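Local structure of citrate synthase (Sulfolobus solfataricus, 1O7X) at residues 26-31 with 265-270; 77-82 with 104-109; 136-141 with 327-332; 200-205 with 345-350; 274-279 with 287-292. The protein is a mainly helical enzyme of the citrate synthase family, with two copies of the chain in the assembly. All coordinates share one frame; numbering follows the deposited sequence.

Contact 1: 26-31 with 265-270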
# COMPACT_ATOMS: atom_id res chain seq x y z
N GLY A 26 20.95 0.84 -24.66
CA GLY A 26 20.89 1.86 -23.62
C GLY A 26 19.99 3.01 -24.05
O GLY A 26 20.39 4.16 -23.88
N ILE A 27 18.79 2.75 -24.55
CA ILE A 27 17.87 3.82 -24.94
C ILE A 27 16.70 3.96 -23.96
O ILE A 27 15.88 3.05 -23.80
CB ILE A 27 17.24 3.60 -26.33
CG1 ILE A 27 18.23 3.01 -27.33
CG2 ILE A 27 16.67 4.89 -26.90
CD1 ILE A 27 17.54 2.26 -28.46
N LEU A 28 16.55 5.13 -23.36
CA LEU A 28 15.44 5.39 -22.47
C LEU A 28 14.55 6.47 -23.04
O LEU A 28 14.97 7.63 -23.18
CB LEU A 28 15.90 5.77 -21.06
CG LEU A 28 14.79 6.16 -20.08
CD1 LEU A 28 13.86 4.99 -19.77
CD2 LEU A 28 15.37 6.71 -18.78
N ARG A 29 13.31 6.16 -23.40
CA ARG A 29 12.45 7.23 -23.92
C ARG A 29 11.13 7.28 -23.17
O ARG A 29 10.60 6.28 -22.68
CB ARG A 29 12.17 7.10 -25.41
CG ARG A 29 13.20 6.49 -26.34
CD ARG A 29 12.94 6.94 -27.77
NE ARG A 29 14.11 6.76 -28.61
CZ ARG A 29 14.27 5.71 -29.41
NH1 ARG A 29 13.35 4.76 -29.50
NH2 ARG A 29 15.37 5.65 -30.15
N TYR A 30 10.55 8.46 -23.10
CA TYR A 30 9.26 8.69 -22.47
C TYR A 30 8.30 9.16 -23.56
O TYR A 30 8.44 10.25 -24.08
CB TYR A 30 9.31 9.76 -21.40
CG TYR A 30 10.11 9.55 -20.16
CD1 TYR A 30 10.55 10.68 -19.46
CD2 TYR A 30 10.41 8.31 -19.62
CE1 TYR A 30 11.27 10.57 -18.28
CE2 TYR A 30 11.14 8.18 -18.45
CZ TYR A 30 11.56 9.31 -17.80
OH TYR A 30 12.30 9.22 -16.65
N ARG A 31 7.32 8.33 -23.89
CA ARG A 31 6.33 8.62 -24.91
C ARG A 31 6.98 8.80 -26.27
O ARG A 31 6.51 9.69 -26.97
CB ARG A 31 5.58 9.91 -24.61
CG ARG A 31 4.74 9.92 -23.36
CD ARG A 31 3.34 9.44 -23.64
NE ARG A 31 2.40 9.97 -22.66
CZ ARG A 31 1.25 9.33 -22.43
NH1 ARG A 31 1.01 8.22 -23.12
NH2 ARG A 31 0.40 9.82 -21.54
N ASP A 265 24.06 2.87 -17.98
CA ASP A 265 22.73 3.48 -17.87
C ASP A 265 22.77 4.87 -18.48
O ASP A 265 23.50 5.76 -18.05
CB ASP A 265 22.32 3.49 -16.41
CG ASP A 265 20.91 3.80 -16.01
OD1 ASP A 265 20.17 4.57 -16.65
OD2 ASP A 265 20.47 3.29 -14.96
N PRO A 266 21.87 5.11 -19.44
CA PRO A 266 21.70 6.42 -20.03
C PRO A 266 21.54 7.51 -18.99
O PRO A 266 22.23 8.54 -19.05
CB PRO A 266 20.41 6.31 -20.83
CG PRO A 266 19.86 4.97 -20.60
CD PRO A 266 20.92 4.11 -19.98
N ARG A 267 20.69 7.29 -17.97
CA ARG A 267 20.55 8.40 -17.02
C ARG A 267 21.70 8.52 -16.05
O ARG A 267 21.87 9.50 -15.30
CB ARG A 267 19.11 8.42 -16.57
CG ARG A 267 18.62 7.50 -15.50
CD ARG A 267 17.29 6.82 -15.80
NE ARG A 267 17.48 5.44 -15.39
CZ ARG A 267 17.01 4.61 -14.52
NH1 ARG A 267 16.04 4.98 -13.70
NH2 ARG A 267 17.47 3.38 -14.45
N ALA A 268 22.65 7.59 -16.03
CA ALA A 268 23.84 7.65 -15.19
C ALA A 268 24.78 8.63 -15.89
O ALA A 268 25.40 9.55 -15.35
CB ALA A 268 24.50 6.29 -15.08
N LYS A 269 24.80 8.50 -17.22
CA LYS A 269 25.60 9.36 -18.09
C LYS A 269 25.20 10.78 -17.80
O LYS A 269 26.09 11.53 -17.42
CB LYS A 269 25.50 8.90 -19.54
CG LYS A 269 25.53 9.97 -20.62
CD LYS A 269 25.41 9.34 -22.01
CE LYS A 269 26.77 8.94 -22.55
NZ LYS A 269 26.68 8.34 -23.92
N ILE A 270 23.94 11.16 -17.85
CA ILE A 270 23.49 12.53 -17.52
C ILE A 270 23.72 12.85 -16.05
O ILE A 270 24.08 13.97 -15.69
CB ILE A 270 21.99 12.69 -17.85
CG1 ILE A 270 21.77 12.24 -19.29
CG2 ILE A 270 21.43 14.08 -17.63
CD1 ILE A 270 20.45 12.56 -19.93
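Leu28 lies on the middle strand of a small three-stranded antiparallel sheet and packs against Pro266 and Arg267, in the first turn of helix 266-279. Its CB comes first and sits 4.1 Å from Pro266 CG. The chain then runs with CG anti to the backbone N (chi1 176°). This carries CD2 to the aliphatic part of Arg267, where it lies 3.5 Å from Arg267 CD. The guanidinium is met obliquely. Leu28 also touches Ile35, His183 and Tyr261.

The backbone of Gly26 adds to the contact, since Gly26 O lies 3.4 Å from Pro266 CG. Gly26 and Ile27 form a G1 bulge facing Asp22, and Gly26 has positive phi. No hydrogen bond joins the two segments; they meet through van der Waals contact, the Gly26 carbonyl included.

On the helix side Asp265 is the N-cap. Its carboxylate also forms a salt bridge with Arg267, which bends at chi2 and chi3 to reach it. The weak bond from Arg267 NH2 to Asp265 OD2 is part of that bridge. Asp265 OD1 takes two donors: the capping Arg267 N, on its anti side and 31° out of plane, and Arg267 NE, which meets its syn lone pair at 3.1 Å.

Contact 2: 77-82 with 104-109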
# COMPACT_ATOMS: atom_id res chain seq x y z
N GLN A 77 -2.96 22.07 7.61
CA GLN A 77 -2.02 22.00 8.72
C GLN A 77 -2.01 20.68 9.47
O GLN A 77 -0.98 20.31 10.07
CB GLN A 77 -2.21 23.18 9.67
CG GLN A 77 -1.29 23.27 10.87
CD GLN A 77 0.10 23.80 10.58
OE1 GLN A 77 0.32 24.59 9.65
NE2 GLN A 77 1.09 23.38 11.37
N GLU A 78 -3.07 19.90 9.40
CA GLU A 78 -3.20 18.61 10.06
C GLU A 78 -2.18 17.63 9.48
O GLU A 78 -1.55 16.93 10.26
CB GLU A 78 -4.59 18.01 9.95
CG GLU A 78 -5.67 18.92 10.50
CD GLU A 78 -5.86 20.16 9.65
OE1 GLU A 78 -5.77 20.01 8.41
OE2 GLU A 78 -6.05 21.25 10.22
N VAL A 79 -2.02 17.63 8.17
CA VAL A 79 -1.00 16.77 7.58
C VAL A 79 0.37 17.14 8.17
O VAL A 79 1.09 16.25 8.66
CB VAL A 79 -0.92 16.87 6.06
CG1 VAL A 79 0.16 15.93 5.54
CG2 VAL A 79 -2.26 16.54 5.43
N LEU A 80 0.70 18.43 8.16
CA LEU A 80 1.99 18.81 8.71
C LEU A 80 2.05 18.48 10.19
O LEU A 80 3.09 17.94 10.58
CB LEU A 80 2.41 20.25 8.45
CG LEU A 80 2.33 20.70 6.98
CD1 LEU A 80 2.26 22.22 6.89
CD2 LEU A 80 3.51 20.14 6.21
N ASP A 81 0.99 18.70 10.98
CA ASP A 81 1.04 18.36 12.39
C ASP A 81 1.30 16.88 12.60
O ASP A 81 2.02 16.44 13.48
CB ASP A 81 -0.25 18.71 13.11
CG ASP A 81 -0.51 20.20 13.18
OD1 ASP A 81 0.33 21.01 12.73
OD2 ASP A 81 -1.62 20.51 13.71
N THR A 82 0.68 16.05 11.79
CA THR A 82 0.84 14.61 11.79
C THR A 82 2.30 14.24 11.59
O THR A 82 2.85 13.39 12.29
CB THR A 82 -0.06 14.11 10.64
OG1 THR A 82 -1.38 13.89 11.14
CG2 THR A 82 0.46 12.87 9.98
N ALA A 104 -5.11 11.29 2.03
CA ALA A 104 -6.12 10.41 1.46
C ALA A 104 -7.42 10.48 2.24
O ALA A 104 -8.51 10.47 1.67
CB ALA A 104 -5.61 8.98 1.43
N SER A 105 -7.32 10.54 3.57
CA SER A 105 -8.53 10.54 4.39
C SER A 105 -9.12 11.92 4.51
O SER A 105 -10.32 11.98 4.76
CB SER A 105 -8.31 9.81 5.70
OG SER A 105 -7.53 10.51 6.63
N ILE A 106 -8.43 13.00 4.23
CA ILE A 106 -9.01 14.34 4.27
C ILE A 106 -9.74 14.64 2.97
O ILE A 106 -10.62 15.49 2.89
CB ILE A 106 -7.89 15.38 4.48
CG1 ILE A 106 -7.49 15.48 5.95
CG2 ILE A 106 -8.26 16.75 3.97
CD1 ILE A 106 -6.16 16.16 6.20
N ASP A 107 -9.37 13.96 1.89
CA ASP A 107 -9.91 14.18 0.55
C ASP A 107 -11.20 13.48 0.23
O ASP A 107 -11.37 12.94 -0.87
CB ASP A 107 -8.76 13.80 -0.39
CG ASP A 107 -8.93 13.87 -1.89
OD1 ASP A 107 -9.10 15.00 -2.40
OD2 ASP A 107 -8.90 12.81 -2.56
N LYS A 108 -12.26 13.56 1.03
CA LYS A 108 -13.53 12.90 0.76
C LYS A 108 -14.25 13.19 -0.56
O LYS A 108 -15.34 12.64 -0.76
CB LYS A 108 -14.51 13.24 1.91
CG LYS A 108 -14.43 12.35 3.12
CD LYS A 108 -15.76 11.69 3.46
CE LYS A 108 -15.84 10.29 2.88
NZ LYS A 108 -16.80 9.41 3.63
N ASN A 109 -13.77 14.04 -1.46
CA ASN A 109 -14.43 14.37 -2.72
C ASN A 109 -13.68 13.87 -3.94
O ASN A 109 -13.25 14.66 -4.79
CB ASN A 109 -14.58 15.89 -2.73
CG ASN A 109 -15.41 16.48 -3.85
OD1 ASN A 109 -15.19 17.62 -4.26
ND2 ASN A 109 -16.36 15.73 -4.40
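Ile106 holds CG1 anti to its carbonyl carbon (chi1 -80°) and runs on extended to CD1, which points its tip at Val79. In Val79 it is CG2 that lies anti to the carbonyl carbon. The two methyls meet there, with Val79 CG2 4.0 Å from Ile106 CD1. Glu78 adds a looser touch through its CB, 4.5 Å from the same Ile106 CD1. Every atom in these touches is carbon, and no hydrogen bond crosses the contact. The backbones stay well apart: even the nearest pair, Val79 CA and Ile106 CA, is separated by 9.0 Å.

Polar groups find partners away from the contact. Gln77 NE2 donates to Asp81 OD1 at 2.8 Å, one turn along helix 77-85. Asp107 leaves the helical conformation at the centre of an inverse gamma turn, and its carboxylate pairs with Lys119.

Val79 also packs on Leu103 and on Leu130 of helix 116-138. Ile106 touches Met86 of the second subunit, and Thr82 touches Thr82 of that subunit. The contact thus joins two consecutive helices, 77-85 and 92-106, at the subunit interface of a mainly helical citrate synthase dimer.

Contact 3: 136-141 with 327-332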
# COMPACT_ATOMS: atom_id res chain seq x y z
N ARG A 136 12.52 19.03 6.60
CA ARG A 136 12.63 19.99 7.69
C ARG A 136 12.46 19.35 9.05
O ARG A 136 13.20 19.65 9.97
CB ARG A 136 11.67 21.16 7.56
CG ARG A 136 11.63 21.76 6.17
CD ARG A 136 11.01 23.16 6.24
NE ARG A 136 12.00 24.13 5.84
CZ ARG A 136 12.73 24.96 6.56
NH1 ARG A 136 12.60 25.01 7.87
NH2 ARG A 136 13.60 25.73 5.92
N ARG A 137 11.52 18.43 9.19
CA ARG A 137 11.21 17.78 10.45
C ARG A 137 12.32 16.86 10.91
O ARG A 137 12.44 16.62 12.12
CB ARG A 137 9.88 17.06 10.30
CG ARG A 137 9.81 15.64 10.82
CD ARG A 137 8.97 15.55 12.06
NE ARG A 137 9.64 14.84 13.15
CZ ARG A 137 9.84 15.42 14.32
NH1 ARG A 137 9.44 16.66 14.54
NH2 ARG A 137 10.42 14.83 15.33
N LYS A 138 13.10 16.31 9.99
CA LYS A 138 14.17 15.39 10.35
C LYS A 138 15.43 16.16 10.74
O LYS A 138 16.38 15.57 11.26
CB LYS A 138 14.46 14.39 9.24
CG LYS A 138 13.39 13.42 8.80
CD LYS A 138 13.96 12.13 8.21
CE LYS A 138 14.45 11.26 9.33
NZ LYS A 138 15.66 10.47 9.11
N GLU A 139 15.51 17.42 10.40
CA GLU A 139 16.58 18.32 10.74
C GLU A 139 16.14 19.23 11.90
O GLU A 139 16.89 20.09 12.38
CB GLU A 139 16.96 19.23 9.57
CG GLU A 139 17.91 18.76 8.52
CD GLU A 139 19.11 17.98 9.00
OE1 GLU A 139 19.94 18.60 9.72
OE2 GLU A 139 19.22 16.78 8.66
N GLY A 140 14.88 19.06 12.31
CA GLY A 140 14.27 19.83 13.37
C GLY A 140 13.80 21.24 13.07
O GLY A 140 13.51 22.00 14.01
N ASN A 141 13.67 21.68 11.83
CA ASN A 141 13.26 23.03 11.55
C ASN A 141 11.75 23.21 11.55
O ASN A 141 11.05 22.20 11.48
CB ASN A 141 13.79 23.51 10.20
CG ASN A 141 15.20 23.22 9.77
OD1 ASN A 141 16.16 23.45 10.50
ND2 ASN A 141 15.33 22.71 8.55
N VAL A 327 22.09 12.11 3.24
CA VAL A 327 21.89 10.79 2.68
C VAL A 327 20.50 10.24 2.92
O VAL A 327 19.95 9.53 2.06
CB VAL A 327 22.89 9.79 3.29
CG1 VAL A 327 22.75 8.46 2.58
CG2 VAL A 327 24.31 10.30 3.18
N TYR A 328 19.91 10.50 4.08
CA TYR A 328 18.59 10.00 4.42
C TYR A 328 17.52 10.56 3.51
O TYR A 328 16.45 9.94 3.47
CB TYR A 328 18.29 10.17 5.92
CG TYR A 328 17.97 11.56 6.39
CD1 TYR A 328 16.74 12.14 6.07
CD2 TYR A 328 18.87 12.32 7.12
CE1 TYR A 328 16.43 13.43 6.46
CE2 TYR A 328 18.56 13.60 7.54
CZ TYR A 328 17.34 14.15 7.21
OH TYR A 328 17.00 15.43 7.57
N MET A 329 17.65 11.63 2.78
CA MET A 329 16.60 12.08 1.89
C MET A 329 16.62 11.38 0.53
O MET A 329 15.59 11.48 -0.16
CB MET A 329 16.69 13.59 1.65
CG MET A 329 16.12 14.47 2.77
SD MET A 329 14.33 14.24 2.81
CE MET A 329 14.13 13.08 4.10
N PHE A 330 17.65 10.69 0.12
CA PHE A 330 17.80 10.07 -1.17
C PHE A 330 16.64 9.33 -1.78
O PHE A 330 16.11 9.81 -2.80
CB PHE A 330 19.08 9.20 -1.18
CG PHE A 330 20.37 10.01 -1.13
CD1 PHE A 330 20.41 11.36 -0.90
CD2 PHE A 330 21.58 9.33 -1.28
CE1 PHE A 330 21.59 12.06 -0.84
CE2 PHE A 330 22.77 10.02 -1.22
CZ PHE A 330 22.78 11.37 -1.00
N THR A 331 16.15 8.24 -1.25
CA THR A 331 14.92 7.57 -1.70
C THR A 331 13.75 8.54 -1.70
O THR A 331 12.86 8.41 -2.55
CB THR A 331 14.59 6.36 -0.79
OG1 THR A 331 15.81 5.64 -0.60
CG2 THR A 331 13.54 5.39 -1.30
N ALA A 332 13.68 9.50 -0.78
CA ALA A 332 12.57 10.44 -0.77
C ALA A 332 12.62 11.33 -2.01
O ALA A 332 11.58 11.66 -2.57
CB ALA A 332 12.59 11.31 0.48
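Tyr328 OH donates to Glu139 OE2 at 2.8 Å, the one hydrogen bond across this contact. It meets the anti lone pair of that oxygen. Glu139 OE2 lies at the ring edge, in its plane, and the carboxylate and ring planes are only 8° apart.

Lys138 takes a face of the same ring. Its chain starts with CG anti to the carbonyl carbon and bends at chi3 and chi4, which swings the amine over the aromatic surface. Lys138 NZ lies 3.9 Å from the centroid of the Tyr328 ring and 22° off the ring normal, a cation-pi contact. Along the way Lys138 CD passes Tyr328 CD1 at 3.5 Å. The two side chains run past each other in opposite directions. Lys138 CD also lies 4.2 Å from Met329 CE.

The contact ties the C-terminal end of helix 116-138 to segment 327-332, at the beginning of helix 330-352. Both helices belong to the citrate synthase fold. Lys138 also packs on Leu95 of helix 92-106.

Behind the two charged side chains the chain turns through Gly140, which has positive phi. Arg136 O accepts from Glu139 N at 3.2 Å and from Asn141 N at 2.8 Å. The two donors reach that oxygen from opposite faces of its carbonyl plane.

Contact 4: 200-205 with 345-350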
# COMPACT_ATOMS: atom_id res chain seq x y z
N SER A 200 -9.48 2.67 -5.50
CA SER A 200 -9.16 3.42 -4.29
C SER A 200 -8.69 4.80 -4.76
O SER A 200 -8.46 5.02 -5.96
CB SER A 200 -8.08 2.69 -3.50
OG SER A 200 -7.56 3.45 -2.43
N ASP A 201 -8.47 5.75 -3.86
CA ASP A 201 -8.07 7.07 -4.34
C ASP A 201 -6.61 7.13 -4.74
O ASP A 201 -5.82 6.20 -4.55
CB ASP A 201 -8.55 8.03 -3.25
CG ASP A 201 -7.67 7.85 -2.04
OD1 ASP A 201 -7.94 6.89 -1.29
OD2 ASP A 201 -6.70 8.64 -1.96
N MET A 202 -6.17 8.26 -5.30
CA MET A 202 -4.81 8.42 -5.81
C MET A 202 -3.85 8.55 -4.66
O MET A 202 -2.76 7.94 -4.70
CB MET A 202 -4.69 9.57 -6.81
CG MET A 202 -5.43 9.32 -8.10
SD MET A 202 -5.17 10.54 -9.41
CE MET A 202 -5.31 12.05 -8.52
N TYR A 203 -4.27 9.26 -3.61
CA TYR A 203 -3.39 9.39 -2.43
C TYR A 203 -3.20 8.02 -1.78
O TYR A 203 -2.08 7.64 -1.42
CB TYR A 203 -3.91 10.35 -1.39
CG TYR A 203 -3.95 11.80 -1.77
CD1 TYR A 203 -5.18 12.43 -1.95
CD2 TYR A 203 -2.79 12.56 -1.92
CE1 TYR A 203 -5.26 13.75 -2.28
CE2 TYR A 203 -2.87 13.91 -2.24
CZ TYR A 203 -4.11 14.49 -2.40
OH TYR A 203 -4.20 15.84 -2.74
N SER A 204 -4.27 7.22 -1.76
CA SER A 204 -4.11 5.86 -1.24
C SER A 204 -3.20 5.01 -2.11
O SER A 204 -2.38 4.23 -1.60
CB SER A 204 -5.49 5.27 -1.04
OG SER A 204 -6.04 5.78 0.16
N SER A 205 -3.25 5.14 -3.45
CA SER A 205 -2.37 4.33 -4.30
C SER A 205 -0.92 4.72 -4.07
O SER A 205 0.03 3.93 -4.04
CB SER A 205 -2.84 4.45 -5.75
OG SER A 205 -4.25 4.56 -5.74
N HIS A 345 0.81 6.02 -14.51
CA HIS A 345 0.59 4.58 -14.63
C HIS A 345 -0.78 4.14 -14.13
O HIS A 345 -1.48 3.40 -14.85
CB HIS A 345 1.69 3.81 -13.92
CG HIS A 345 2.79 3.42 -14.86
ND1 HIS A 345 2.59 2.51 -15.88
CD2 HIS A 345 4.09 3.80 -14.91
CE1 HIS A 345 3.73 2.34 -16.52
NE2 HIS A 345 4.65 3.10 -15.95
N ILE A 346 -1.18 4.65 -12.96
CA ILE A 346 -2.51 4.28 -12.46
C ILE A 346 -3.56 4.96 -13.33
O ILE A 346 -4.57 4.32 -13.65
CB ILE A 346 -2.73 4.58 -10.97
CG1 ILE A 346 -2.71 6.08 -10.70
CG2 ILE A 346 -1.67 3.85 -10.15
CD1 ILE A 346 -2.74 6.48 -9.26
N ILE A 347 -3.30 6.19 -13.79
CA ILE A 347 -4.27 6.83 -14.65
C ILE A 347 -4.40 6.05 -15.96
O ILE A 347 -5.52 5.74 -16.40
CB ILE A 347 -4.02 8.32 -14.91
CG1 ILE A 347 -3.91 9.07 -13.59
CG2 ILE A 347 -5.19 8.89 -15.74
CD1 ILE A 347 -3.81 10.57 -13.59
N GLU A 348 -3.27 5.67 -16.56
CA GLU A 348 -3.33 4.91 -17.81
C GLU A 348 -4.13 3.63 -17.60
O GLU A 348 -4.91 3.22 -18.45
CB GLU A 348 -1.93 4.61 -18.34
CG GLU A 348 -1.90 3.63 -19.49
CD GLU A 348 -0.53 3.56 -20.13
OE1 GLU A 348 0.41 3.12 -19.43
OE2 GLU A 348 -0.37 3.93 -21.32
N TYR A 349 -3.86 2.98 -16.46
CA TYR A 349 -4.53 1.76 -16.05
C TYR A 349 -6.03 1.92 -15.85
O TYR A 349 -6.79 1.21 -16.49
CB TYR A 349 -3.85 1.22 -14.79
CG TYR A 349 -4.30 -0.19 -14.46
CD1 TYR A 349 -3.79 -1.26 -15.16
CD2 TYR A 349 -5.26 -0.43 -13.48
CE1 TYR A 349 -4.19 -2.55 -14.89
CE2 TYR A 349 -5.67 -1.72 -13.20
CZ TYR A 349 -5.12 -2.78 -13.90
OH TYR A 349 -5.53 -4.06 -13.65
N VAL A 350 -6.49 2.85 -15.03
CA VAL A 350 -7.92 3.02 -14.83
C VAL A 350 -8.64 3.48 -16.09
O VAL A 350 -9.77 3.02 -16.33
CB VAL A 350 -8.19 3.99 -13.66
CG1 VAL A 350 -9.69 4.17 -13.42
CG2 VAL A 350 -7.54 3.54 -12.36
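The two backbones come closest at Ser205 and Ile346, with 8.2 Å from CA to CA. Here the first turn of helix 202-213 packs against the long helix 330-352 of the citrate synthase fold. The contact is buried, and no hydrogen bond crosses it.

Ile346 CD1 is the central atom. It lies 4.1 Å from Met202 CG and equally close to Ser205 CB. Ile346 places CG1 between the backbone N and the carbonyl carbon (chi1 66°), and the extended chi2 then carries CD1 to these two residues. Met202 runs on extended at chi2, which brings Met202 SD to 4.4 Å from Ile347 CD1. Ile346 is also packed on Ala192 and Ala196 of helix 187-197, while Met202 touches Ile123 of helix 116-138.

Asp201 is the N-cap of helix 202-213. Its OD2 accepts from Ser204 N at 2.8 Å, with the donor 47° out of the carboxylate plane. Its OD1 forms a salt bridge with Lys214 of the second subunit, so the cap also faces the partner chain. Asp201 O takes Ser205 N at 3.0 Å and Ser205 OG at 2.6 Å, the two donors coming from opposite faces of the carbonyl plane.

Contact 5: 274-279 with 287-292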
# COMPACT_ATOMS: atom_id res chain seq x y z
N LEU A 274 25.58 16.37 -14.47
CA LEU A 274 25.02 17.24 -13.44
C LEU A 274 25.94 17.38 -12.22
O LEU A 274 26.02 18.49 -11.69
CB LEU A 274 23.66 16.75 -12.96
CG LEU A 274 22.48 16.80 -13.92
CD1 LEU A 274 21.39 15.84 -13.48
CD2 LEU A 274 21.87 18.20 -14.02
N ALA A 275 26.62 16.34 -11.75
CA ALA A 275 27.50 16.43 -10.60
C ALA A 275 28.73 17.28 -10.87
O ALA A 275 29.17 18.05 -10.00
CB ALA A 275 27.87 15.04 -10.12
N LEU A 276 29.25 17.21 -12.11
CA LEU A 276 30.40 18.02 -12.49
C LEU A 276 29.99 19.49 -12.33
O LEU A 276 30.72 20.30 -11.78
CB LEU A 276 30.90 17.85 -13.92
CG LEU A 276 31.77 16.64 -14.27
CD1 LEU A 276 31.77 16.41 -15.77
CD2 LEU A 276 33.20 16.78 -13.78
N THR A 277 28.78 19.78 -12.79
CA THR A 277 28.19 21.10 -12.73
C THR A 277 28.12 21.74 -11.37
O THR A 277 28.11 22.99 -11.37
CB THR A 277 26.81 21.04 -13.43
OG1 THR A 277 26.87 21.89 -14.59
CG2 THR A 277 25.62 21.45 -12.60
N LEU A 278 28.07 21.03 -10.24
CA LEU A 278 27.97 21.71 -8.96
C LEU A 278 29.04 21.41 -7.92
O LEU A 278 29.01 22.02 -6.84
CB LEU A 278 26.59 21.45 -8.33
CG LEU A 278 25.32 21.54 -9.17
CD1 LEU A 278 24.83 20.15 -9.52
CD2 LEU A 278 24.22 22.32 -8.47
N ILE A 279 30.01 20.54 -8.18
CA ILE A 279 31.04 20.24 -7.19
C ILE A 279 32.05 21.33 -6.91
O ILE A 279 32.64 21.35 -5.82
CB ILE A 279 31.78 18.92 -7.49
CG1 ILE A 279 32.34 18.91 -8.91
CG2 ILE A 279 30.83 17.75 -7.23
CD1 ILE A 279 33.50 17.97 -9.10
N ARG A 287 35.23 15.77 -3.30
CA ARG A 287 35.99 14.68 -2.69
C ARG A 287 35.22 13.40 -3.00
O ARG A 287 35.84 12.49 -3.56
CB ARG A 287 36.18 14.94 -1.21
CG ARG A 287 36.83 13.87 -0.38
CD ARG A 287 37.37 14.38 0.96
NE ARG A 287 36.31 14.64 1.92
CZ ARG A 287 35.62 13.77 2.63
NH1 ARG A 287 35.83 12.46 2.56
NH2 ARG A 287 34.67 14.23 3.44
N TYR A 288 33.91 13.36 -2.75
CA TYR A 288 33.13 12.16 -3.04
C TYR A 288 33.03 11.86 -4.53
O TYR A 288 33.09 10.70 -4.93
CB TYR A 288 31.73 12.19 -2.40
CG TYR A 288 31.76 12.26 -0.89
CD1 TYR A 288 30.97 13.18 -0.22
CD2 TYR A 288 32.59 11.43 -0.15
CE1 TYR A 288 30.99 13.25 1.16
CE2 TYR A 288 32.63 11.50 1.22
CZ TYR A 288 31.83 12.41 1.87
OH TYR A 288 31.85 12.49 3.24
N PHE A 289 32.93 12.90 -5.35
CA PHE A 289 32.92 12.79 -6.80
C PHE A 289 34.24 12.22 -7.32
O PHE A 289 34.26 11.54 -8.35
CB PHE A 289 32.65 14.12 -7.52
CG PHE A 289 32.50 13.90 -9.01
CD1 PHE A 289 31.32 13.41 -9.53
CD2 PHE A 289 33.55 14.15 -9.87
CE1 PHE A 289 31.18 13.20 -10.89
CE2 PHE A 289 33.42 13.93 -11.23
CZ PHE A 289 32.23 13.46 -11.75
N GLU A 290 35.33 12.51 -6.61
CA GLU A 290 36.61 11.98 -7.04
C GLU A 290 36.75 10.52 -6.65
O GLU A 290 37.31 9.76 -7.44
CB GLU A 290 37.75 12.83 -6.53
CG GLU A 290 37.74 14.25 -7.11
CD GLU A 290 38.94 15.01 -6.55
OE1 GLU A 290 39.88 14.30 -6.11
OE2 GLU A 290 38.88 16.25 -6.57
N ILE A 291 36.19 10.10 -5.54
CA ILE A 291 36.17 8.70 -5.15
C ILE A 291 35.32 7.94 -6.17
O ILE A 291 35.67 6.88 -6.68
CB ILE A 291 35.56 8.50 -3.75
CG1 ILE A 291 36.61 8.75 -2.66
CG2 ILE A 291 34.95 7.12 -3.57
CD1 ILE A 291 36.31 10.00 -1.86
N ALA A 292 34.14 8.51 -6.42
CA ALA A 292 33.21 7.91 -7.37
C ALA A 292 33.87 7.72 -8.73
O ALA A 292 34.06 6.59 -9.21
CB ALA A 292 31.95 8.75 -7.41
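The ring of Phe289 is met by three side chains of helix 266-279: Ala275, Leu276 and Ile279. Ala275 CB lies 3.9 Å from Phe289 CD1, and Phe289 CE1 is equally near. Leu276 reaches the far end, with its CD2 3.8 Å from Phe289 CE2. On the CD2 side, Ile279 CD1 is 3.9 Å from Phe289 CD2. All three approach the ring obliquely. The side chain of Ile279 crosses that of Phe289 at about a right angle, and its CG2 reaches back to Phe289 CB at 4.1 Å.

Torsions set this up. Phe289 holds CG anti to its backbone N (chi1 -173°), which sends the ring out from its own helix to the other. Ile279 puts CG1 between its backbone N and carbonyl carbon, and CD1 then reaches the ring.

Ala275, Leu276 and Ile279 are brought to one side by the helical turn. Ala275 O accepts from both Leu278 N and Ile279 N, the latter at 3.2 Å. The segments run roughly antiparallel, 146° between their directions, and their axes approach to 10.7 Å. That spacing is bridged by the large ring.

Helices 266-279 and 283-303 thus form a helical hairpin. Ala275 and Ala292 also touch Ile318 of helix 316-323, Leu274 packs on helix 167-180, and Tyr288 makes edge-to-face stacks with Phe226 of helix 221-232 and Tyr321.

Contacts 1 and 5 share helix 266-279: contact 1 holds its start and contact 5 its later turns, with centres 20 Å apart. Contacts 3 and 4 likewise share helix 330-352, one near each end, 27 Å between centres. Contacts 2 and 4 touch directly: Ala104 CB lies 3.6 Å from Tyr203 CB, and their centres are 18 Å apart. Contact 2 comes within about 6 Å of contact 3 at the nearest atoms, where 77-82 faces 136-141. Contacts 4 and 5 lie on opposite sides of the chain centre, 37 Å apart. Contacts 1, 2 and 4 reach the second subunit; 3 and 5 do not.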